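Side-chain contacts in pantothenate kinase (Coxiella burnetii, PDB 3TQC), which catalyses the ATP-dependent phosphorylation of (R)-pantothenate to (R)-4'-phosphopantothenate, the first step of coenzyme A biosynthesis: residues 57-60 against 61-64; 133-136 against 137-141; 75-78 against 79-83. All coordinates share one frame; numbering follows the deposited sequence.

Interaction 1: residues 57-60 against 61-64; sequences EIYL and PLSR
The ring of Y59 meets L62 obliquely, its CD1 lying 4.2 Å from L62 CD2, while I58 CG2 sits over the centre of one ring face, 4.2 Å above the plane. The turn is a kinked one, as expected where proline interrupts a helix: P61 has no N-H to give to the turn before, and a wider pi-type turn at 57-59 precedes it. The proline ring takes up the place of the missing bond, with CG 3.0 Å from E57 O. It crosses the side chain of L60 at about a right angle. Regular bonding resumes at once, L62 N donating to I58 O (2.9 Å) and S63 N to Y59 O (2.8 Å). L60 O is gripped twice, by R64 N at 3.0 Å and by the hydroxyl of S63, whose OG donates onto a lone pair in the carbonyl plane at 2.6 Å. A chi1 of 75° sets that hydroxyl between the backbone N and carbonyl carbon of S63, turned back along the helix. Y59 packs on T108, V111 and L115 of helix 105-116, with bound ADP about 4 Å from its side chain; L62 rests on L303 and L305 of strand 303-307, P61 lies against W24 of helix 21-25, and F83 of the second subunit packs on P61 and R64.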
ATOM      1  N   GLU B  57     -14.936  -7.043  24.736  1.00 27.57           N
ATOM      2  CA  GLU B  57     -13.764  -6.305  25.178  1.00 27.31           C
ATOM      3  C   GLU B  57     -12.834  -5.973  24.017  1.00 25.57           C
ATOM      4  O   GLU B  57     -12.237  -4.912  24.018  1.00 25.70           O
ATOM      5  CB  GLU B  57     -13.003  -7.070  26.273  1.00 28.09           C
ATOM      6  CG  GLU B  57     -13.680  -7.076  27.652  1.00 30.52           C
ATOM      7  CD  GLU B  57     -12.907  -7.910  28.691  1.00 33.02           C
ATOM      8  OE1 GLU B  57     -11.786  -8.378  28.373  1.00 34.94           O
ATOM      9  OE2 GLU B  57     -13.413  -8.103  29.816  1.00 31.41           O
ATOM     10  N   ILE B  58     -12.735  -6.845  23.023  1.00 24.24           N
ATOM     11  CA  ILE B  58     -11.807  -6.629  21.914  1.00 23.03           C
ATOM     12  C   ILE B  58     -12.510  -6.253  20.615  1.00 22.28           C
ATOM     13  O   ILE B  58     -12.272  -5.181  20.070  1.00 22.34           O
ATOM     14  CB  ILE B  58     -10.935  -7.866  21.661  1.00 22.72           C
ATOM     15  CG1 ILE B  58     -10.171  -8.269  22.930  1.00 24.04           C
ATOM     16  CG2 ILE B  58      -9.941  -7.590  20.551  1.00 21.58           C
ATOM     17  CD1 ILE B  58      -9.082  -7.290  23.307  1.00 23.73           C
ATOM     18  N   TYR B  59     -13.390  -7.119  20.124  1.00 22.62           N
ATOM     19  CA  TYR B  59     -13.940  -6.953  18.768  1.00 21.90           C
ATOM     20  C   TYR B  59     -14.940  -5.825  18.610  1.00 21.58           C
ATOM     21  O   TYR B  59     -14.971  -5.163  17.571  1.00 20.65           O
ATOM     22  CB  TYR B  59     -14.486  -8.291  18.253  1.00 22.06           C
ATOM     23  CG  TYR B  59     -13.341  -9.262  18.154  1.00 22.07           C
ATOM     24  CD1 TYR B  59     -12.424  -9.148  17.132  1.00 19.85           C
ATOM     25  CD2 TYR B  59     -13.124 -10.230  19.132  1.00 22.81           C
ATOM     26  CE1 TYR B  59     -11.344  -9.992  17.046  1.00 21.69           C
ATOM     27  CE2 TYR B  59     -12.046 -11.081  19.051  1.00 23.94           C
ATOM     28  CZ  TYR B  59     -11.157 -10.952  18.000  1.00 22.65           C
ATOM     29  OH  TYR B  59     -10.076 -11.784  17.899  1.00 24.77           O
ATOM     30  N   LEU B  60     -15.733  -5.575  19.642  1.00 22.87           N
ATOM     31  CA  LEU B  60     -16.640  -4.448  19.613  1.00 23.05           C
ATOM     32  C   LEU B  60     -15.868  -3.124  19.509  1.00 22.90           C
ATOM     33  O   LEU B  60     -16.097  -2.363  18.584  1.00 21.77           O
ATOM     34  CB  LEU B  60     -17.588  -4.465  20.803  1.00 24.53           C
ATOM     35  CG  LEU B  60     -18.581  -3.298  20.858  1.00 25.39           C
ATOM     36  CD1 LEU B  60     -19.265  -3.110  19.507  1.00 23.48           C
ATOM     37  CD2 LEU B  60     -19.606  -3.528  21.960  1.00 25.64           C
ATOM     38  N   PRO B  61     -14.933  -2.856  20.435  1.00 23.69           N
ATOM     39  CA  PRO B  61     -14.176  -1.606  20.257  1.00 23.61           C
ATOM     40  C   PRO B  61     -13.304  -1.591  18.992  1.00 22.33           C
ATOM     41  O   PRO B  61     -13.092  -0.526  18.405  1.00 21.56           O
ATOM     42  CB  PRO B  61     -13.310  -1.507  21.523  1.00 24.50           C
ATOM     43  CG  PRO B  61     -13.423  -2.830  22.209  1.00 25.66           C
ATOM     44  CD  PRO B  61     -14.689  -3.480  21.744  1.00 24.99           C
ATOM     45  N   LEU B  62     -12.806  -2.758  18.580  1.00 21.73           N
ATOM     46  CA  LEU B  62     -12.072  -2.846  17.329  1.00 20.72           C
ATOM     47  C   LEU B  62     -12.987  -2.393  16.207  1.00 20.38           C
ATOM     48  O   LEU B  62     -12.582  -1.602  15.368  1.00 19.70           O
ATOM     49  CB  LEU B  62     -11.540  -4.263  17.074  1.00 19.90           C
ATOM     50  CG  LEU B  62     -10.889  -4.494  15.707  1.00 19.22           C
ATOM     51  CD1 LEU B  62      -9.871  -3.404  15.395  1.00 16.64           C
ATOM     52  CD2 LEU B  62     -10.245  -5.891  15.592  1.00 18.32           C
ATOM     53  N   SER B  63     -14.229  -2.867  16.213  1.00 21.03           N
ATOM     54  CA  SER B  63     -15.162  -2.467  15.173  1.00 21.32           C
ATOM     55  C   SER B  63     -15.429  -0.965  15.212  1.00 21.66           C
ATOM     56  O   SER B  63     -15.514  -0.336  14.159  1.00 21.89           O
ATOM     57  CB  SER B  63     -16.466  -3.262  15.232  1.00 21.95           C
ATOM     58  OG  SER B  63     -17.291  -2.839  16.301  1.00 24.92           O
ATOM     59  N   ARG B  64     -15.536  -0.389  16.405  1.00 22.47           N
ATOM     60  CA  ARG B  64     -15.710   1.057  16.523  1.00 23.21           C
ATOM     61  C   ARG B  64     -14.497   1.812  15.976  1.00 22.09           C
ATOM     62  O   ARG B  64     -14.662   2.821  15.302  1.00 22.14           O
ATOM     63  CB  ARG B  64     -15.982   1.469  17.971  1.00 24.71           C
ATOM     64  CG  ARG B  64     -16.171   2.989  18.198  1.00 27.07           C
ATOM     65  CD  ARG B  64     -17.463   3.483  17.602  1.00 28.32           C
ATOM     66  NE  ARG B  64     -17.587   4.940  17.584  1.00 30.11           N
ATOM     67  CZ  ARG B  64     -17.183   5.743  16.600  1.00 29.37           C
ATOM     68  NH1 ARG B  64     -16.561   5.277  15.525  1.00 28.26           N
ATOM     69  NH2 ARG B  64     -17.391   7.041  16.704  1.00 31.45           N
TER

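Interaction 2: residues 133-136 against 137-141; sequences FLYS and NAKLE
S136 is the N-cap of helix 137-142: its OG accepts a weak bond from K139 N at 3.3 Å. With chi1 at 61° the hydroxyl lies between the backbone N and carbonyl carbon of S136, facing the first turn. The carbonyl of the same residue takes the first main-chain bond of the helix, from L140 N, at 2.9 Å and nearly straight (166°). Beside the cap, the side chains of Y135 and K139 cross at about a right angle; K139 CD comes obliquely to the ring at CD1, 3.8 Å away. L140 CD2 reaches the ring's edge near its plane, while CD1 of the leucine lies 3.4 Å from Y135 O. Further out, the asparagine that opens the helix is tied to the surrounding loops and hairpin: N137 OD1 accepts from K149, ND2 donates to Y184 O, and its backbone N donates to D185. A backbone bond between Y135 and S154 holds the incoming loop, which leads from strand 125-129 of the P-loop kinase sheet. The extended chain of K139 carries its ammonium back over the cap, where one water accepts from both K139 NZ (2.8 Å) and S136 N (2.9 Å).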
ATOM      1  N   PHE B 133     -10.357 -17.964  -4.669  1.00 24.51           N
ATOM      2  CA  PHE B 133      -9.528 -17.719  -5.835  1.00 25.05           C
ATOM      3  C   PHE B 133      -8.374 -18.713  -5.951  1.00 25.99           C
ATOM      4  O   PHE B 133      -7.487 -18.536  -6.772  1.00 27.01           O
ATOM      5  CB  PHE B 133      -9.038 -16.274  -5.815  1.00 24.03           C
ATOM      6  CG  PHE B 133     -10.162 -15.275  -5.829  1.00 23.18           C
ATOM      7  CD1 PHE B 133     -10.638 -14.758  -7.034  1.00 22.57           C
ATOM      8  CD2 PHE B 133     -10.780 -14.886  -4.638  1.00 21.95           C
ATOM      9  CE1 PHE B 133     -11.682 -13.836  -7.052  1.00 21.70           C
ATOM     10  CE2 PHE B 133     -11.840 -13.972  -4.652  1.00 21.08           C
ATOM     11  CZ  PHE B 133     -12.286 -13.450  -5.874  1.00 20.71           C
ATOM     12  N   LEU B 134      -8.402 -19.774  -5.145  1.00 26.16           N
ATOM     13  CA  LEU B 134      -7.506 -20.898  -5.347  1.00 27.09           C
ATOM     14  C   LEU B 134      -7.847 -21.549  -6.669  1.00 28.59           C
ATOM     15  O   LEU B 134      -9.012 -21.561  -7.067  1.00 28.87           O
ATOM     16  CB  LEU B 134      -7.661 -21.933  -4.231  1.00 27.10           C
ATOM     17  CG  LEU B 134      -7.077 -21.534  -2.878  1.00 26.00           C
ATOM     18  CD1 LEU B 134      -7.557 -22.493  -1.780  1.00 25.47           C
ATOM     19  CD2 LEU B 134      -5.545 -21.493  -2.958  1.00 24.31           C
ATOM     20  N   TYR B 135      -6.833 -22.086  -7.348  1.00 29.49           N
ATOM     21  CA  TYR B 135      -7.063 -22.948  -8.500  1.00 31.21           C
ATOM     22  C   TYR B 135      -7.723 -24.233  -8.005  1.00 31.75           C
ATOM     23  O   TYR B 135      -7.476 -24.674  -6.884  1.00 31.41           O
ATOM     24  CB  TYR B 135      -5.750 -23.286  -9.228  1.00 32.57           C
ATOM     25  CG  TYR B 135      -5.075 -22.124  -9.957  1.00 33.78           C
ATOM     26  CD1 TYR B 135      -5.723 -21.438 -10.983  1.00 34.67           C
ATOM     27  CD2 TYR B 135      -3.771 -21.741  -9.640  1.00 34.94           C
ATOM     28  CE1 TYR B 135      -5.103 -20.384 -11.653  1.00 35.12           C
ATOM     29  CE2 TYR B 135      -3.141 -20.690 -10.306  1.00 35.41           C
ATOM     30  CZ  TYR B 135      -3.808 -20.020 -11.314  1.00 35.43           C
ATOM     31  OH  TYR B 135      -3.169 -18.991 -11.977  1.00 35.54           O
ATOM     32  N   SER B 136      -8.561 -24.834  -8.838  1.00 32.74           N
ATOM     33  CA  SER B 136      -9.181 -26.104  -8.501  1.00 34.26           C
ATOM     34  C   SER B 136      -8.121 -27.173  -8.284  1.00 35.60           C
ATOM     35  O   SER B 136      -6.980 -27.038  -8.742  1.00 35.64           O
ATOM     36  CB  SER B 136     -10.080 -26.557  -9.639  1.00 35.79           C
ATOM     37  OG  SER B 136      -9.305 -26.722 -10.804  1.00 37.07           O
ATOM     38  N   ASN B 137      -8.506 -28.244  -7.601  1.00 36.78           N
ATOM     39  CA  ASN B 137      -7.592 -29.368  -7.375  1.00 38.34           C
ATOM     40  C   ASN B 137      -7.060 -29.927  -8.693  1.00 40.29           C
ATOM     41  O   ASN B 137      -5.872 -30.207  -8.812  1.00 40.97           O
ATOM     42  CB  ASN B 137      -8.260 -30.476  -6.555  1.00 39.26           C
ATOM     43  CG  ASN B 137      -8.419 -30.111  -5.083  1.00 37.57           C
ATOM     44  OD1 ASN B 137      -7.850 -29.135  -4.602  1.00 37.32           O
ATOM     45  ND2 ASN B 137      -9.195 -30.910  -4.360  1.00 38.46           N
ATOM     46  N   ALA B 138      -7.932 -30.055  -9.686  1.00 41.69           N
ATOM     47  CA  ALA B 138      -7.528 -30.581 -10.987  1.00 44.08           C
ATOM     48  C   ALA B 138      -6.415 -29.731 -11.622  1.00 44.03           C
ATOM     49  O   ALA B 138      -5.449 -30.276 -12.149  1.00 45.35           O
ATOM     50  CB  ALA B 138      -8.731 -30.673 -11.913  1.00 45.09           C
ATOM     51  N   LYS B 139      -6.549 -28.405 -11.569  1.00 42.63           N
ATOM     52  CA  LYS B 139      -5.503 -27.510 -12.090  1.00 42.74           C
ATOM     53  C   LYS B 139      -4.232 -27.604 -11.264  1.00 42.39           C
ATOM     54  O   LYS B 139      -3.134 -27.623 -11.818  1.00 43.68           O
ATOM     55  CB  LYS B 139      -5.950 -26.045 -12.119  1.00 40.94           C
ATOM     56  CG  LYS B 139      -6.876 -25.677 -13.273  1.00 43.37           C
ATOM     57  CD  LYS B 139      -7.126 -24.164 -13.249  1.00 43.78           C
ATOM     58  CE  LYS B 139      -8.417 -23.749 -13.956  1.00 45.49           C
ATOM     59  NZ  LYS B 139      -8.783 -22.325 -13.611  1.00 44.72           N
ATOM     60  N   LEU B 140      -4.384 -27.646  -9.945  1.00 41.29           N
ATOM     61  CA  LEU B 140      -3.239 -27.759  -9.049  1.00 41.12           C
ATOM     62  C   LEU B 140      -2.498 -29.064  -9.280  1.00 43.87           C
ATOM     63  O   LEU B 140      -1.277 -29.095  -9.198  1.00 44.50           O
ATOM     64  CB  LEU B 140      -3.654 -27.660  -7.575  1.00 39.28           C
ATOM     65  CG  LEU B 140      -4.196 -26.317  -7.068  1.00 36.17           C
ATOM     66  CD1 LEU B 140      -4.826 -26.530  -5.701  1.00 33.32           C
ATOM     67  CD2 LEU B 140      -3.113 -25.257  -7.007  1.00 33.13           C
ATOM     68  N   GLU B 141      -3.235 -30.135  -9.562  1.00 46.24           N
ATOM     69  CA  GLU B 141      -2.626 -31.445  -9.768  1.00 49.13           C
ATOM     70  C   GLU B 141      -1.776 -31.485 -11.023  1.00 50.79           C
ATOM     71  O   GLU B 141      -0.676 -32.036 -11.013  1.00 52.36           O
ATOM     72  CB  GLU B 141      -3.696 -32.541  -9.822  1.00 50.92           C
ATOM     73  CG  GLU B 141      -4.199 -32.923  -8.448  1.00 51.72           C
ATOM     74  CD  GLU B 141      -5.399 -33.844  -8.462  1.00 54.91           C
ATOM     75  OE1 GLU B 141      -5.487 -34.719  -9.361  1.00 58.26           O
ATOM     76  OE2 GLU B 141      -6.245 -33.692  -7.552  1.00 54.31           O
TER
HETATM   77  O   HOH W   1      -8.771 -26.204  -4.793  1.00 11.88           O
HETATM   78  O   HOH W   2      -9.518 -23.474 -11.158  1.00 28.62           O

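Interaction 3: residues 75-78 against 79-83; sequences TLQQ and ATYQF
Q77 reaches forward one helical turn to lie over a face of the Y81 ring. Its CG stands anti to the backbone N (chi1 -174°), and a bend at chi2 (-82°) then folds the amide over the aromatic group. CG makes a CH-pi contact, 4.1 Å from the ring centroid and close to the ring normal, whereas NE2 is offset toward the rim, nearest CD1 of Y81 at 3.2 Å. The amide does not lie flat on the ring: the two planes stand 62° apart, and the side chains cross at about a right angle. On another side of the helix T80 uses both branches. OG1 donates to L76 O at 2.7 Å, from a position tilted out of the carbonyl plane, a common way for a threonine to bond inside a helix, while CG2 meets L76 CD1 at 3.7 Å. L76 O is therefore held twice, since T80 N also donates to it at 2.8 Å. The ordinary ladder continues around it, with Y81 N on Q77 O at 2.9 Å and a longer bond, 3.2 Å, from Q82 N to Q78 O. These last turns of helix 52-84 lead into the loop before strand 93-99, where K86 and E88 touch Y81 and K90 touches Q77. The second subunit covers another part: its I321 packs on L76 and gives its backbone N to Y81 OH, its L17 from strand 16-20 touches Y81, and its F68 packs on T80.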
ATOM      1  N   THR B  75     -16.684  10.564   4.509  1.00 22.97           N
ATOM      2  CA  THR B  75     -16.741  12.009   4.575  1.00 23.32           C
ATOM      3  C   THR B  75     -15.799  12.614   3.541  1.00 22.58           C
ATOM      4  O   THR B  75     -16.169  13.558   2.842  1.00 23.58           O
ATOM      5  CB  THR B  75     -16.411  12.509   5.981  1.00 24.02           C
ATOM      6  OG1 THR B  75     -17.366  11.956   6.905  1.00 25.13           O
ATOM      7  CG2 THR B  75     -16.477  14.033   6.040  1.00 23.58           C
ATOM      8  N   LEU B  76     -14.607  12.038   3.420  1.00 20.91           N
ATOM      9  CA  LEU B  76     -13.611  12.500   2.452  1.00 20.36           C
ATOM     10  C   LEU B  76     -14.149  12.403   1.013  1.00 20.63           C
ATOM     11  O   LEU B  76     -14.031  13.339   0.208  1.00 20.90           O
ATOM     12  CB  LEU B  76     -12.329  11.680   2.603  1.00 19.16           C
ATOM     13  CG  LEU B  76     -11.183  12.018   1.645  1.00 18.18           C
ATOM     14  CD1 LEU B  76     -10.732  13.449   1.927  1.00 16.58           C
ATOM     15  CD2 LEU B  76     -10.033  11.002   1.736  1.00 14.43           C
ATOM     16  N   GLN B  77     -14.723  11.253   0.698  1.00 20.47           N
ATOM     17  CA  GLN B  77     -15.404  11.046  -0.572  1.00 21.18           C
ATOM     18  C   GLN B  77     -16.427  12.165  -0.815  1.00 22.84           C
ATOM     19  O   GLN B  77     -16.371  12.824  -1.853  1.00 23.99           O
ATOM     20  CB  GLN B  77     -16.059   9.657  -0.581  1.00 20.19           C
ATOM     21  CG  GLN B  77     -16.692   9.243  -1.905  1.00 21.13           C
ATOM     22  CD  GLN B  77     -18.085   9.813  -2.104  1.00 22.94           C
ATOM     23  OE1 GLN B  77     -18.823  10.008  -1.146  1.00 24.76           O
ATOM     24  NE2 GLN B  77     -18.436  10.113  -3.352  1.00 23.20           N
ATOM     25  N   GLN B  78     -17.331  12.406   0.138  1.00 23.39           N
ATOM     26  CA  GLN B  78     -18.356  13.425  -0.048  1.00 25.26           C
ATOM     27  C   GLN B  78     -17.756  14.811  -0.284  1.00 25.35           C
ATOM     28  O   GLN B  78     -18.217  15.539  -1.168  1.00 26.38           O
ATOM     29  CB  GLN B  78     -19.342  13.499   1.136  1.00 26.77           C
ATOM     30  CG  GLN B  78     -20.372  12.356   1.222  1.00 30.19           C
ATOM     31  CD  GLN B  78     -21.809  12.831   1.563  1.00 37.92           C
ATOM     32  OE1 GLN B  78     -22.076  14.040   1.746  1.00 40.85           O
ATOM     33  NE2 GLN B  78     -22.746  11.868   1.636  1.00 39.91           N
ATOM     34  N   ALA B  79     -16.747  15.180   0.505  1.00 24.04           N
ATOM     35  CA  ALA B  79     -16.165  16.514   0.397  1.00 24.33           C
ATOM     36  C   ALA B  79     -15.353  16.670  -0.894  1.00 23.66           C
ATOM     37  O   ALA B  79     -15.526  17.650  -1.613  1.00 25.40           O
ATOM     38  CB  ALA B  79     -15.332  16.841   1.615  1.00 24.02           C
ATOM     39  N   THR B  80     -14.524  15.686  -1.222  1.00 22.31           N
ATOM     40  CA  THR B  80     -13.679  15.767  -2.420  1.00 22.10           C
ATOM     41  C   THR B  80     -14.473  15.682  -3.700  1.00 22.46           C
ATOM     42  O   THR B  80     -14.160  16.373  -4.652  1.00 23.03           O
ATOM     43  CB  THR B  80     -12.589  14.686  -2.448  1.00 20.84           C
ATOM     44  OG1 THR B  80     -13.191  13.391  -2.327  1.00 21.11           O
ATOM     45  CG2 THR B  80     -11.627  14.902  -1.329  1.00 19.78           C
ATOM     46  N   TYR B  81     -15.509  14.851  -3.737  1.00 23.05           N
ATOM     47  CA  TYR B  81     -16.344  14.775  -4.943  1.00 24.19           C
ATOM     48  C   TYR B  81     -17.162  16.054  -5.156  1.00 26.22           C
ATOM     49  O   TYR B  81     -17.377  16.478  -6.293  1.00 27.28           O
ATOM     50  CB  TYR B  81     -17.257  13.552  -4.901  1.00 23.89           C
ATOM     51  CG  TYR B  81     -16.555  12.259  -5.205  1.00 22.87           C
ATOM     52  CD1 TYR B  81     -17.127  11.321  -6.038  1.00 23.19           C
ATOM     53  CD2 TYR B  81     -15.307  11.981  -4.681  1.00 22.26           C
ATOM     54  CE1 TYR B  81     -16.477  10.129  -6.317  1.00 22.46           C
ATOM     55  CE2 TYR B  81     -14.671  10.806  -4.945  1.00 21.37           C
ATOM     56  CZ  TYR B  81     -15.249   9.881  -5.760  1.00 20.99           C
ATOM     57  OH  TYR B  81     -14.577   8.710  -6.020  1.00 20.68           O
ATOM     58  N   GLN B  82     -17.623  16.669  -4.068  1.00 26.97           N
ATOM     59  CA  GLN B  82     -18.263  17.980  -4.156  1.00 28.91           C
ATOM     60  C   GLN B  82     -17.257  18.956  -4.798  1.00 29.04           C
ATOM     61  O   GLN B  82     -17.571  19.634  -5.781  1.00 29.96           O
ATOM     62  CB  GLN B  82     -18.707  18.483  -2.760  1.00 29.63           C
ATOM     63  CG  GLN B  82     -19.485  19.832  -2.783  1.00 34.12           C
ATOM     64  CD  GLN B  82     -19.498  20.593  -1.439  1.00 37.64           C
ATOM     65  OE1 GLN B  82     -19.443  20.003  -0.359  1.00 38.76           O
ATOM     66  NE2 GLN B  82     -19.577  21.923  -1.521  1.00 41.77           N
ATOM     67  N   PHE B  83     -16.041  19.003  -4.248  1.00 27.68           N
ATOM     68  CA  PHE B  83     -15.013  19.906  -4.750  1.00 28.25           C
ATOM     69  C   PHE B  83     -14.586  19.572  -6.181  1.00 28.46           C
ATOM     70  O   PHE B  83     -14.352  20.463  -6.976  1.00 29.66           O
ATOM     71  CB  PHE B  83     -13.773  19.904  -3.853  1.00 27.66           C
ATOM     72  CG  PHE B  83     -12.610  20.625  -4.463  1.00 28.11           C
ATOM     73  CD1 PHE B  83     -12.674  21.992  -4.679  1.00 31.19           C
ATOM     74  CD2 PHE B  83     -11.477  19.940  -4.861  1.00 27.79           C
ATOM     75  CE1 PHE B  83     -11.610  22.675  -5.263  1.00 32.32           C
ATOM     76  CE2 PHE B  83     -10.405  20.613  -5.451  1.00 29.54           C
ATOM     77  CZ  PHE B  83     -10.469  21.976  -5.653  1.00 30.80           C
TER

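Interactions 1 and 3 lie on one long helix, 52-84, with centres about 28 Å apart and nearest atoms about 11 Å apart. Interaction 2 comes later in the chain, after strand 125-129, and its centre is about 37 Å from that of interaction 1 and about 43 Å from that of interaction 3. Interactions 1 and 2 fall on opposite sides of the chain's centre. Near residues 57-64 the helix passes close to the bound ADP and the central sheet, and both of its contacts touch the second subunit, so the same helix runs from beside the nucleotide along the dimer interface. Interaction 2 touches no other protein chain of the assembly.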